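Local coordinates for 3-oxoacyl-(acyl-carrier protein) synthase II (Thermus thermophilus, PDB 1J3N) that probably catalyses the condensation step of fatty acid elongation, joining acyl groups to malonyl-acyl carrier protein as a homodimeric beta-ketoacyl-ACP synthase, at residues A[329-335]-A[361-365]; A[260-264]-A[397-401]; A[54-60]-A[73-77]. All blocks are in the same frame, centred on the assembly; numbering follows the deposited sequence.

Interaction 1 of 3, residues A[329-335]-A[361-365]; sequences VSSTKSM and PPTIN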
ATOM      1  N   VAL A 329      25.625  15.698  -2.578  1.00 30.40           N
ATOM      2  CA  VAL A 329      24.835  14.544  -2.187  1.00 30.48           C
ATOM      3  C   VAL A 329      25.113  14.211  -0.729  1.00 31.07           C
ATOM      4  O   VAL A 329      26.268  14.170  -0.306  1.00 32.25           O
ATOM      5  CB  VAL A 329      25.194  13.304  -3.063  1.00 30.96           C
ATOM      6  CG1 VAL A 329      24.210  12.169  -2.805  1.00 30.28           C
ATOM      7  CG2 VAL A 329      25.193  13.682  -4.542  1.00 28.67           C
ATOM      8  N   SER A 330      24.061  14.002   0.055  1.00 29.71           N
ATOM      9  CA  SER A 330      24.269  13.636   1.453  1.00 30.16           C
ATOM     10  C   SER A 330      23.236  12.600   1.875  1.00 29.13           C
ATOM     11  O   SER A 330      22.118  12.564   1.355  1.00 26.15           O
ATOM     12  CB  SER A 330      24.214  14.871   2.370  1.00 29.22           C
ATOM     13  OG  SER A 330      22.891  15.242   2.709  1.00 29.51           O
ATOM     14  N   SER A 331      23.629  11.736   2.802  1.00 29.10           N
ATOM     15  CA  SER A 331      22.735  10.702   3.283  1.00 27.33           C
ATOM     16  C   SER A 331      22.327  10.947   4.720  1.00 26.65           C
ATOM     17  O   SER A 331      23.167  10.953   5.624  1.00 24.31           O
ATOM     18  CB  SER A 331      23.392   9.326   3.174  1.00 26.85           C
ATOM     19  OG  SER A 331      22.561   8.330   3.749  1.00 29.38           O
ATOM     20  N   THR A 332      21.028  11.144   4.917  1.00 25.68           N
ATOM     21  CA  THR A 332      20.470  11.369   6.241  1.00 24.95           C
ATOM     22  C   THR A 332      20.721  10.105   7.073  1.00 25.98           C
ATOM     23  O   THR A 332      20.975  10.174   8.280  1.00 26.93           O
ATOM     24  CB  THR A 332      18.944  11.612   6.153  1.00 23.65           C
ATOM     25  OG1 THR A 332      18.687  12.728   5.290  1.00 22.46           O
ATOM     26  CG2 THR A 332      18.352  11.889   7.540  1.00 20.89           C
ATOM     27  N   LYS A 333      20.672   8.955   6.404  1.00 24.97           N
ATOM     28  CA  LYS A 333      20.859   7.666   7.062  1.00 24.07           C
ATOM     29  C   LYS A 333      22.168   7.540   7.829  1.00 24.69           C
ATOM     30  O   LYS A 333      22.325   6.643   8.658  1.00 22.53           O
ATOM     31  CB  LYS A 333      20.742   6.535   6.042  1.00 24.57           C
ATOM     32  CG  LYS A 333      19.360   6.428   5.403  1.00 21.52           C
ATOM     33  CD  LYS A 333      19.187   5.103   4.657  1.00 22.09           C
ATOM     34  CE  LYS A 333      17.757   4.931   4.134  1.00 24.90           C
ATOM     35  NZ  LYS A 333      17.388   5.939   3.098  1.00 21.96           N
ATOM     36  N   SER A 334      23.110   8.436   7.552  1.00 24.95           N
ATOM     37  CA  SER A 334      24.384   8.420   8.254  1.00 24.86           C
ATOM     38  C   SER A 334      24.111   8.779   9.714  1.00 23.87           C
ATOM     39  O   SER A 334      24.794   8.298  10.624  1.00 24.31           O
ATOM     40  CB  SER A 334      25.339   9.444   7.642  1.00 24.64           C
ATOM     41  OG  SER A 334      24.781  10.743   7.687  1.00 25.16           O
ATOM     42  N   MET A 335      23.092   9.613   9.928  1.00 21.00           N
ATOM     43  CA  MET A 335      22.729  10.059  11.269  1.00 19.97           C
ATOM     44  C   MET A 335      21.591   9.312  11.962  1.00 21.31           C
ATOM     45  O   MET A 335      21.690   8.999  13.153  1.00 23.96           O
ATOM     46  CB  MET A 335      22.386  11.547  11.242  1.00 19.08           C
ATOM     47  CG  MET A 335      23.567  12.450  10.935  1.00 19.54           C
ATOM     48  SD  MET A 335      23.053  14.159  10.688  1.00 25.55           S
ATOM     49  CE  MET A 335      22.658  14.130   8.953  1.00 20.02           C
ATOM     50  N   PRO A 361      22.399  19.323   4.644  1.00 27.28           N
ATOM     51  CA  PRO A 361      22.774  18.420   5.737  1.00 29.48           C
ATOM     52  C   PRO A 361      23.958  17.556   5.315  1.00 28.32           C
ATOM     53  O   PRO A 361      24.082  17.201   4.146  1.00 28.32           O
ATOM     54  CB  PRO A 361      21.494  17.623   5.975  1.00 27.00           C
ATOM     55  CG  PRO A 361      20.872  17.579   4.621  1.00 27.45           C
ATOM     56  CD  PRO A 361      21.060  18.993   4.127  1.00 27.57           C
ATOM     57  N   PRO A 362      24.836  17.204   6.268  1.00 29.97           N
ATOM     58  CA  PRO A 362      26.028  16.387   6.006  1.00 30.44           C
ATOM     59  C   PRO A 362      25.834  14.876   6.033  1.00 30.77           C
ATOM     60  O   PRO A 362      24.818  14.360   6.506  1.00 29.53           O
ATOM     61  CB  PRO A 362      26.961  16.810   7.122  1.00 29.60           C
ATOM     62  CG  PRO A 362      25.993  16.847   8.282  1.00 30.43           C
ATOM     63  CD  PRO A 362      24.795  17.601   7.690  1.00 29.61           C
ATOM     64  N   THR A 363      26.841  14.179   5.523  1.00 30.21           N
ATOM     65  CA  THR A 363      26.861  12.729   5.539  1.00 29.79           C
ATOM     66  C   THR A 363      27.970  12.499   6.549  1.00 30.34           C
ATOM     67  O   THR A 363      29.151  12.635   6.212  1.00 30.65           O
ATOM     68  CB  THR A 363      27.299  12.126   4.184  1.00 30.55           C
ATOM     69  OG1 THR A 363      26.389  12.525   3.154  1.00 32.40           O
ATOM     70  CG2 THR A 363      27.314  10.609   4.261  1.00 30.58           C
ATOM     71  N   ILE A 364      27.612  12.192   7.792  1.00 29.19           N
ATOM     72  CA  ILE A 364      28.642  11.966   8.805  1.00 28.79           C
ATOM     73  C   ILE A 364      29.345  10.621   8.618  1.00 27.25           C
ATOM     74  O   ILE A 364      28.947   9.807   7.783  1.00 27.67           O
ATOM     75  CB  ILE A 364      28.059  12.036  10.248  1.00 29.64           C
ATOM     76  CG1 ILE A 364      27.112  10.862  10.503  1.00 27.58           C
ATOM     77  CG2 ILE A 364      27.321  13.365  10.450  1.00 31.10           C
ATOM     78  CD1 ILE A 364      26.679  10.748  11.963  1.00 29.42           C
ATOM     79  N   ASN A 365      30.404  10.408   9.393  1.00 27.88           N
ATOM     80  CA  ASN A 365      31.185   9.176   9.358  1.00 25.84           C
ATOM     81  C   ASN A 365      31.932   8.950   8.048  1.00 28.39           C
ATOM     82  O   ASN A 365      32.444   7.856   7.802  1.00 27.57           O
ATOM     83  CB  ASN A 365      30.297   7.959   9.645  1.00 25.08           C
ATOM     84  CG  ASN A 365      29.729   7.960  11.060  1.00 26.18           C
ATOM     85  OD1 ASN A 365      30.352   8.468  11.998  1.00 24.78           O
ATOM     86  ND2 ASN A 365      28.549   7.365  11.221  1.00 24.62           N
TER
HETATM   87  O   HOH W   1      22.021  14.746   5.046  1.00 30.08           O
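A loop running past the junction between a strand and a helix makes a largely buried polar seam in the C-terminal half of this thiolase-type fold, and it illustrates how hydroxyl groups can dock a chain that has few amides to offer. P361 and P362 lack amide hydrogens and so can offer only acceptors: S330 OG donates to P361 O at 2.7 Å, and a water at 2.5 Å from S330 OG also reaches P362 O at 3.2 Å. S331 N donates to T363 OG1 (2.9 Å), a hydroxyl that also bonds to F377 O. S334 OG links two backbones: it donates to S331 O at 2.6 Å and accepts a weak bond from I364 N at 3.2 Å. M335 supplies the apolar part, its CG 3.7 Å from I364 CD1 and its CE 4.3 Å from P362 CD. Beyond the seam, helix 343-357 and helix 19-28 pack against both T332 and P361, while S330 continues into backbone bonding with A300, beyond the end of strand 297-299.

Interaction 2 of 3, residues A[260-264]-A[397-401]; sequences RSADA and GGHNA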
ATOM      1  N   ARG A 260       8.858   7.103 -10.663  1.00 21.52           N
ATOM      2  CA  ARG A 260       8.944   5.730 -10.201  1.00 21.12           C
ATOM      3  C   ARG A 260       9.352   4.754 -11.291  1.00 21.64           C
ATOM      4  O   ARG A 260       9.111   4.986 -12.474  1.00 24.00           O
ATOM      5  CB  ARG A 260       7.605   5.304  -9.614  1.00 19.57           C
ATOM      6  CG  ARG A 260       7.309   5.927  -8.263  1.00 20.38           C
ATOM      7  CD  ARG A 260       5.985   5.426  -7.741  1.00 19.09           C
ATOM      8  NE  ARG A 260       4.909   5.711  -8.681  1.00 17.38           N
ATOM      9  CZ  ARG A 260       3.627   5.422  -8.465  1.00 19.61           C
ATOM     10  NH1 ARG A 260       3.265   4.835  -7.332  1.00 16.37           N
ATOM     11  NH2 ARG A 260       2.708   5.730  -9.378  1.00 12.97           N
ATOM     12  N   SER A 261       9.967   3.654 -10.874  1.00 20.04           N
ATOM     13  CA  SER A 261      10.398   2.622 -11.790  1.00 19.89           C
ATOM     14  C   SER A 261      10.603   1.330 -10.996  1.00 20.46           C
ATOM     15  O   SER A 261      10.485   1.325  -9.766  1.00 20.28           O
ATOM     16  CB  SER A 261      11.708   3.030 -12.466  1.00 20.43           C
ATOM     17  OG  SER A 261      12.822   2.690 -11.662  1.00 22.22           O
ATOM     18  N   ALA A 262      10.894   0.240 -11.702  1.00 16.71           N
ATOM     19  CA  ALA A 262      11.136  -1.047 -11.062  1.00 16.75           C
ATOM     20  C   ALA A 262      12.423  -1.634 -11.612  1.00 17.97           C
ATOM     21  O   ALA A 262      12.704  -1.541 -12.811  1.00 16.46           O
ATOM     22  CB  ALA A 262       9.965  -2.016 -11.305  1.00 14.80           C
ATOM     23  N   ASP A 263      13.222  -2.202 -10.719  1.00 20.15           N
ATOM     24  CA  ASP A 263      14.478  -2.829 -11.106  1.00 22.53           C
ATOM     25  C   ASP A 263      14.164  -4.067 -11.922  1.00 23.77           C
ATOM     26  O   ASP A 263      14.846  -4.367 -12.907  1.00 23.74           O
ATOM     27  CB  ASP A 263      15.271  -3.265  -9.868  1.00 24.57           C
ATOM     28  CG  ASP A 263      16.184  -2.187  -9.339  1.00 23.81           C
ATOM     29  OD1 ASP A 263      16.237  -1.093  -9.937  1.00 27.16           O
ATOM     30  OD2 ASP A 263      16.857  -2.448  -8.320  1.00 27.48           O
ATOM     31  N   ALA A 264      13.130  -4.784 -11.490  1.00 24.36           N
ATOM     32  CA  ALA A 264      12.723  -6.029 -12.136  1.00 24.16           C
ATOM     33  C   ALA A 264      13.979  -6.899 -12.175  1.00 23.05           C
ATOM     34  O   ALA A 264      14.253  -7.559 -13.173  1.00 23.79           O
ATOM     35  CB  ALA A 264      12.209  -5.749 -13.559  1.00 21.70           C
ATOM     36  N   GLY A 397      12.924  -5.429  -3.401  1.00 28.11           N
ATOM     37  CA  GLY A 397      11.853  -5.782  -4.317  1.00 27.78           C
ATOM     38  C   GLY A 397      12.142  -5.163  -5.667  1.00 27.14           C
ATOM     39  O   GLY A 397      11.849  -5.748  -6.709  1.00 28.97           O
ATOM     40  N   GLY A 398      12.738  -3.975  -5.642  1.00 25.41           N
ATOM     41  CA  GLY A 398      13.075  -3.285  -6.872  1.00 22.89           C
ATOM     42  C   GLY A 398      12.289  -2.008  -7.082  1.00 22.22           C
ATOM     43  O   GLY A 398      12.400  -1.376  -8.135  1.00 21.98           O
ATOM     44  N   HIS A 399      11.502  -1.622  -6.077  1.00 19.78           N
ATOM     45  CA  HIS A 399      10.686  -0.417  -6.153  1.00 20.53           C
ATOM     46  C   HIS A 399      11.549   0.834  -5.997  1.00 20.69           C
ATOM     47  O   HIS A 399      12.225   1.011  -4.980  1.00 21.15           O
ATOM     48  CB  HIS A 399       9.623  -0.447  -5.054  1.00 18.39           C
ATOM     49  CG  HIS A 399       8.971  -1.779  -4.895  1.00 18.41           C
ATOM     50  ND1 HIS A 399       7.848  -2.151  -5.604  1.00 20.00           N
ATOM     51  CD2 HIS A 399       9.318  -2.853  -4.148  1.00 20.15           C
ATOM     52  CE1 HIS A 399       7.532  -3.397  -5.299  1.00 19.99           C
ATOM     53  NE2 HIS A 399       8.410  -3.845  -4.418  1.00 20.07           N
ATOM     54  N   ASN A 400      11.514   1.697  -7.008  1.00 19.86           N
ATOM     55  CA  ASN A 400      12.287   2.928  -6.999  1.00 19.76           C
ATOM     56  C   ASN A 400      11.329   4.101  -7.052  1.00 20.87           C
ATOM     57  O   ASN A 400      10.472   4.171  -7.930  1.00 22.08           O
ATOM     58  CB  ASN A 400      13.226   2.974  -8.206  1.00 19.56           C
ATOM     59  CG  ASN A 400      14.159   1.792  -8.251  1.00 21.47           C
ATOM     60  OD1 ASN A 400      14.905   1.549  -7.306  1.00 25.78           O
ATOM     61  ND2 ASN A 400      14.118   1.041  -9.343  1.00 22.26           N
ATOM     62  N   ALA A 401      11.472   5.011  -6.098  1.00 20.19           N
ATOM     63  CA  ALA A 401      10.622   6.189  -6.029  1.00 22.00           C
ATOM     64  C   ALA A 401      11.505   7.402  -5.757  1.00 21.83           C
ATOM     65  O   ALA A 401      12.334   7.393  -4.841  1.00 22.97           O
ATOM     66  CB  ALA A 401       9.581   6.020  -4.919  1.00 20.01           C
TER
HETATM   67  O   HOH W   2      17.081  -0.477  -6.576  1.00 26.82           O
HETATM   68  O   HOH W   3      11.463  -5.037  -9.414  1.00 20.91           O
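Residues 260-264 and 397-401 form the end of an antiparallel strand pair in the mixed sheet of the thiolase fold; the axes of the short strands 260-262 and 399-401 approach to 4.8 Å, their directions 162° apart. R260, in a non-hydrogen-bonded pair with A401, sends its guanidinium elsewhere, to D166 and to E179 of the second subunit. S261 and N400 form a hydrogen-bonded pair, S261 N to N400 O and N400 N to S261 O both 3.0 Å. The S261 hydroxyl accepts from N400 ND2 at 3.1 Å while also bonding to G276 O, where helix 275-288 packs. A262 pairs with H399 on the face carrying R260; there A262 packs on F150 and H399 ND1 meets S154 O, both of the second subunit, so this face lies at the dimer interface. At D263 the loop begins, yet D263 N still donates to G398 O at 2.8 Å; G398's positive phi of 113° is rare for residues with a side chain, and a CB there would crowd D263 CB. N400 ND2 also donates to D263 OD1 (3.1 Å). Finally, a water accepts from A264 N at 2.7 Å and donates to G397 O at 2.8 Å.

Interaction 3 of 3, residues A[54-60]-A[73-77]; sequences VDPGAYL and QYALI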
ATOM      1  N   VAL A  54      10.340   9.107  22.925  1.00 29.01           N
ATOM      2  CA  VAL A  54       9.176   9.974  22.962  1.00 28.93           C
ATOM      3  C   VAL A  54       8.129   9.414  23.915  1.00 30.93           C
ATOM      4  O   VAL A  54       7.988   8.194  24.056  1.00 31.20           O
ATOM      5  CB  VAL A  54       8.544  10.126  21.553  1.00 27.46           C
ATOM      6  CG1 VAL A  54       7.896   8.822  21.123  1.00 25.49           C
ATOM      7  CG2 VAL A  54       7.523  11.252  21.554  1.00 26.33           C
ATOM      8  N   ASP A  55       7.405  10.313  24.572  1.00 31.50           N
ATOM      9  CA  ASP A  55       6.350   9.927  25.504  1.00 33.14           C
ATOM     10  C   ASP A  55       5.011  10.004  24.778  1.00 31.99           C
ATOM     11  O   ASP A  55       4.412  11.073  24.668  1.00 32.93           O
ATOM     12  CB  ASP A  55       6.357  10.866  26.713  1.00 33.71           C
ATOM     13  CG  ASP A  55       5.283  10.529  27.730  1.00 35.44           C
ATOM     14  OD1 ASP A  55       4.731   9.406  27.680  1.00 35.24           O
ATOM     15  OD2 ASP A  55       5.002  11.392  28.592  1.00 36.89           O
ATOM     16  N   PRO A  56       4.526   8.865  24.261  1.00 32.52           N
ATOM     17  CA  PRO A  56       3.250   8.834  23.542  1.00 32.30           C
ATOM     18  C   PRO A  56       2.131   9.419  24.395  1.00 32.36           C
ATOM     19  O   PRO A  56       1.254  10.116  23.891  1.00 32.31           O
ATOM     20  CB  PRO A  56       3.047   7.345  23.266  1.00 31.62           C
ATOM     21  CG  PRO A  56       4.448   6.820  23.192  1.00 33.71           C
ATOM     22  CD  PRO A  56       5.103   7.514  24.352  1.00 31.87           C
ATOM     23  N   GLY A  57       2.177   9.120  25.691  1.00 33.85           N
ATOM     24  CA  GLY A  57       1.176   9.623  26.617  1.00 34.83           C
ATOM     25  C   GLY A  57       1.124  11.139  26.615  1.00 35.35           C
ATOM     26  O   GLY A  57       0.146  11.738  27.067  1.00 35.27           O
ATOM     27  N   ALA A  58       2.175  11.765  26.097  1.00 35.50           N
ATOM     28  CA  ALA A  58       2.234  13.222  26.033  1.00 35.54           C
ATOM     29  C   ALA A  58       1.472  13.742  24.815  1.00 35.99           C
ATOM     30  O   ALA A  58       1.197  14.939  24.708  1.00 36.43           O
ATOM     31  CB  ALA A  58       3.699  13.690  25.979  1.00 34.57           C
ATOM     32  N   TYR A  59       1.129  12.838  23.902  1.00 35.86           N
ATOM     33  CA  TYR A  59       0.405  13.211  22.690  1.00 36.65           C
ATOM     34  C   TYR A  59      -0.980  12.590  22.606  1.00 37.36           C
ATOM     35  O   TYR A  59      -1.932  13.242  22.172  1.00 36.84           O
ATOM     36  CB  TYR A  59       1.214  12.803  21.455  1.00 34.74           C
ATOM     37  CG  TYR A  59       2.499  13.574  21.314  1.00 34.31           C
ATOM     38  CD1 TYR A  59       2.525  14.810  20.665  1.00 35.58           C
ATOM     39  CD2 TYR A  59       3.685  13.096  21.874  1.00 34.27           C
ATOM     40  CE1 TYR A  59       3.699  15.556  20.582  1.00 34.95           C
ATOM     41  CE2 TYR A  59       4.861  13.833  21.798  1.00 34.33           C
ATOM     42  CZ  TYR A  59       4.859  15.061  21.153  1.00 35.15           C
ATOM     43  OH  TYR A  59       6.014  15.804  21.098  1.00 38.37           O
ATOM     44  N   LEU A  60      -1.089  11.333  23.025  1.00 38.33           N
ATOM     45  CA  LEU A  60      -2.354  10.612  22.974  1.00 40.69           C
ATOM     46  C   LEU A  60      -2.874  10.277  24.370  1.00 42.46           C
ATOM     47  O   LEU A  60      -2.151  10.393  25.357  1.00 43.02           O
ATOM     48  CB  LEU A  60      -2.170   9.318  22.176  1.00 40.32           C
ATOM     49  CG  LEU A  60      -1.277   9.436  20.937  1.00 40.06           C
ATOM     50  CD1 LEU A  60      -1.166   8.091  20.245  1.00 38.67           C
ATOM     51  CD2 LEU A  60      -1.848  10.481  19.997  1.00 40.02           C
ATOM     52  N   GLN A  73       1.230   4.532  16.715  1.00 20.99           N
ATOM     53  CA  GLN A  73       1.514   5.560  17.706  1.00 20.01           C
ATOM     54  C   GLN A  73       2.441   6.627  17.111  1.00 20.14           C
ATOM     55  O   GLN A  73       2.246   7.818  17.316  1.00 19.27           O
ATOM     56  CB  GLN A  73       2.149   4.939  18.953  1.00 21.48           C
ATOM     57  CG  GLN A  73       1.142   4.275  19.879  1.00 22.16           C
ATOM     58  CD  GLN A  73       1.780   3.764  21.153  1.00 26.51           C
ATOM     59  OE1 GLN A  73       2.619   4.439  21.754  1.00 25.46           O
ATOM     60  NE2 GLN A  73       1.378   2.571  21.582  1.00 26.65           N
ATOM     61  N   TYR A  74       3.447   6.196  16.363  1.00 18.71           N
ATOM     62  CA  TYR A  74       4.369   7.138  15.745  1.00 19.76           C
ATOM     63  C   TYR A  74       3.669   7.971  14.677  1.00 19.04           C
ATOM     64  O   TYR A  74       3.873   9.182  14.587  1.00 20.38           O
ATOM     65  CB  TYR A  74       5.555   6.402  15.121  1.00 19.36           C
ATOM     66  CG  TYR A  74       6.490   5.747  16.115  1.00 20.44           C
ATOM     67  CD1 TYR A  74       6.342   5.947  17.489  1.00 22.53           C
ATOM     68  CD2 TYR A  74       7.540   4.939  15.677  1.00 21.46           C
ATOM     69  CE1 TYR A  74       7.215   5.364  18.402  1.00 23.16           C
ATOM     70  CE2 TYR A  74       8.421   4.352  16.585  1.00 22.41           C
ATOM     71  CZ  TYR A  74       8.252   4.571  17.944  1.00 24.12           C
ATOM     72  OH  TYR A  74       9.129   4.002  18.847  1.00 27.49           O
ATOM     73  N   ALA A  75       2.835   7.334  13.866  1.00 18.58           N
ATOM     74  CA  ALA A  75       2.129   8.072  12.813  1.00 17.53           C
ATOM     75  C   ALA A  75       1.214   9.165  13.373  1.00 18.91           C
ATOM     76  O   ALA A  75       1.151  10.269  12.827  1.00 19.06           O
ATOM     77  CB  ALA A  75       1.327   7.120  11.965  1.00 15.28           C
ATOM     78  N   LEU A  76       0.494   8.856  14.449  1.00 19.79           N
ATOM     79  CA  LEU A  76      -0.411   9.829  15.060  1.00 18.64           C
ATOM     80  C   LEU A  76       0.378  10.997  15.646  1.00 19.12           C
ATOM     81  O   LEU A  76      -0.031  12.155  15.541  1.00 21.08           O
ATOM     82  CB  LEU A  76      -1.268   9.152  16.141  1.00 17.97           C
ATOM     83  CG  LEU A  76      -2.349   8.209  15.595  1.00 19.35           C
ATOM     84  CD1 LEU A  76      -3.006   7.415  16.711  1.00 19.98           C
ATOM     85  CD2 LEU A  76      -3.385   9.041  14.860  1.00 18.64           C
ATOM     86  N   ILE A  77       1.525  10.692  16.244  1.00 20.17           N
ATOM     87  CA  ILE A  77       2.370  11.721  16.831  1.00 19.55           C
ATOM     88  C   ILE A  77       2.936  12.629  15.734  1.00 19.91           C
ATOM     89  O   ILE A  77       2.922  13.856  15.865  1.00 18.92           O
ATOM     90  CB  ILE A  77       3.531  11.092  17.635  1.00 20.29           C
ATOM     91  CG1 ILE A  77       2.975  10.381  18.872  1.00 21.44           C
ATOM     92  CG2 ILE A  77       4.548  12.171  18.027  1.00 17.10           C
ATOM     93  CD1 ILE A  77       4.017   9.549  19.622  1.00 23.72           C
TER
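I77 is the bump here, and the curled segment 54-60 provides the hollow that receives it. I77 CD1 reaches V54 CG1 at 4.2 Å and P56 CA at 4.1 Å, while I77 CG1 lies 4.0 Å from Y59 CB. The I77 CG2 methyl sits over the Y59 ring, 4.0 Å from the centroid and only 6° off the normal, a clear CH-pi contact. The hollow owes its curvature to a tight turn in which P56 O accepts from both Y59 N (2.7 Å) and L60 N (2.8 Å), so that P56 and Y59 both face the helix. Such loop-on-helix packing without polar bridges is carried by fit; in this N-terminal half of the thiolase-type fold it lays the loop after strand 48-50 on helix 70-86, with L12 of strand 4-13 touching V54, Y74 and I77. A second fit lies at the turn's end, where L60 CD1 touches L76 CD1 at 4.0 Å and both leucines lean on L68. Alongside, the Q73 side chain lies against the proline, with Q73 OE1 3.3 Å from P56 CB, and bonds through NE2 to L68 O.

In the fold
Along the chain, interaction 3 comes first and closes within the N-terminal half; interaction 2 then spans a long loop of sequence, inside which interaction 1 is nested. In space the three are separate. The centres of interactions 1 and 2 lie about 23 Å apart, with nearest atoms about 10 Å apart, yet both reach the same mixed sheet, one through strand 328-330 and the other through strands 253-262 and 399-406. Interaction 3 sits about 27 Å from interaction 1 and about 32 Å from interaction 2, centre to centre, and on the opposite side of the chain's centre from interaction 2. Interaction 2 alone of the three meets the second subunit, whereas interactions 1 and 3 pack within their own chain.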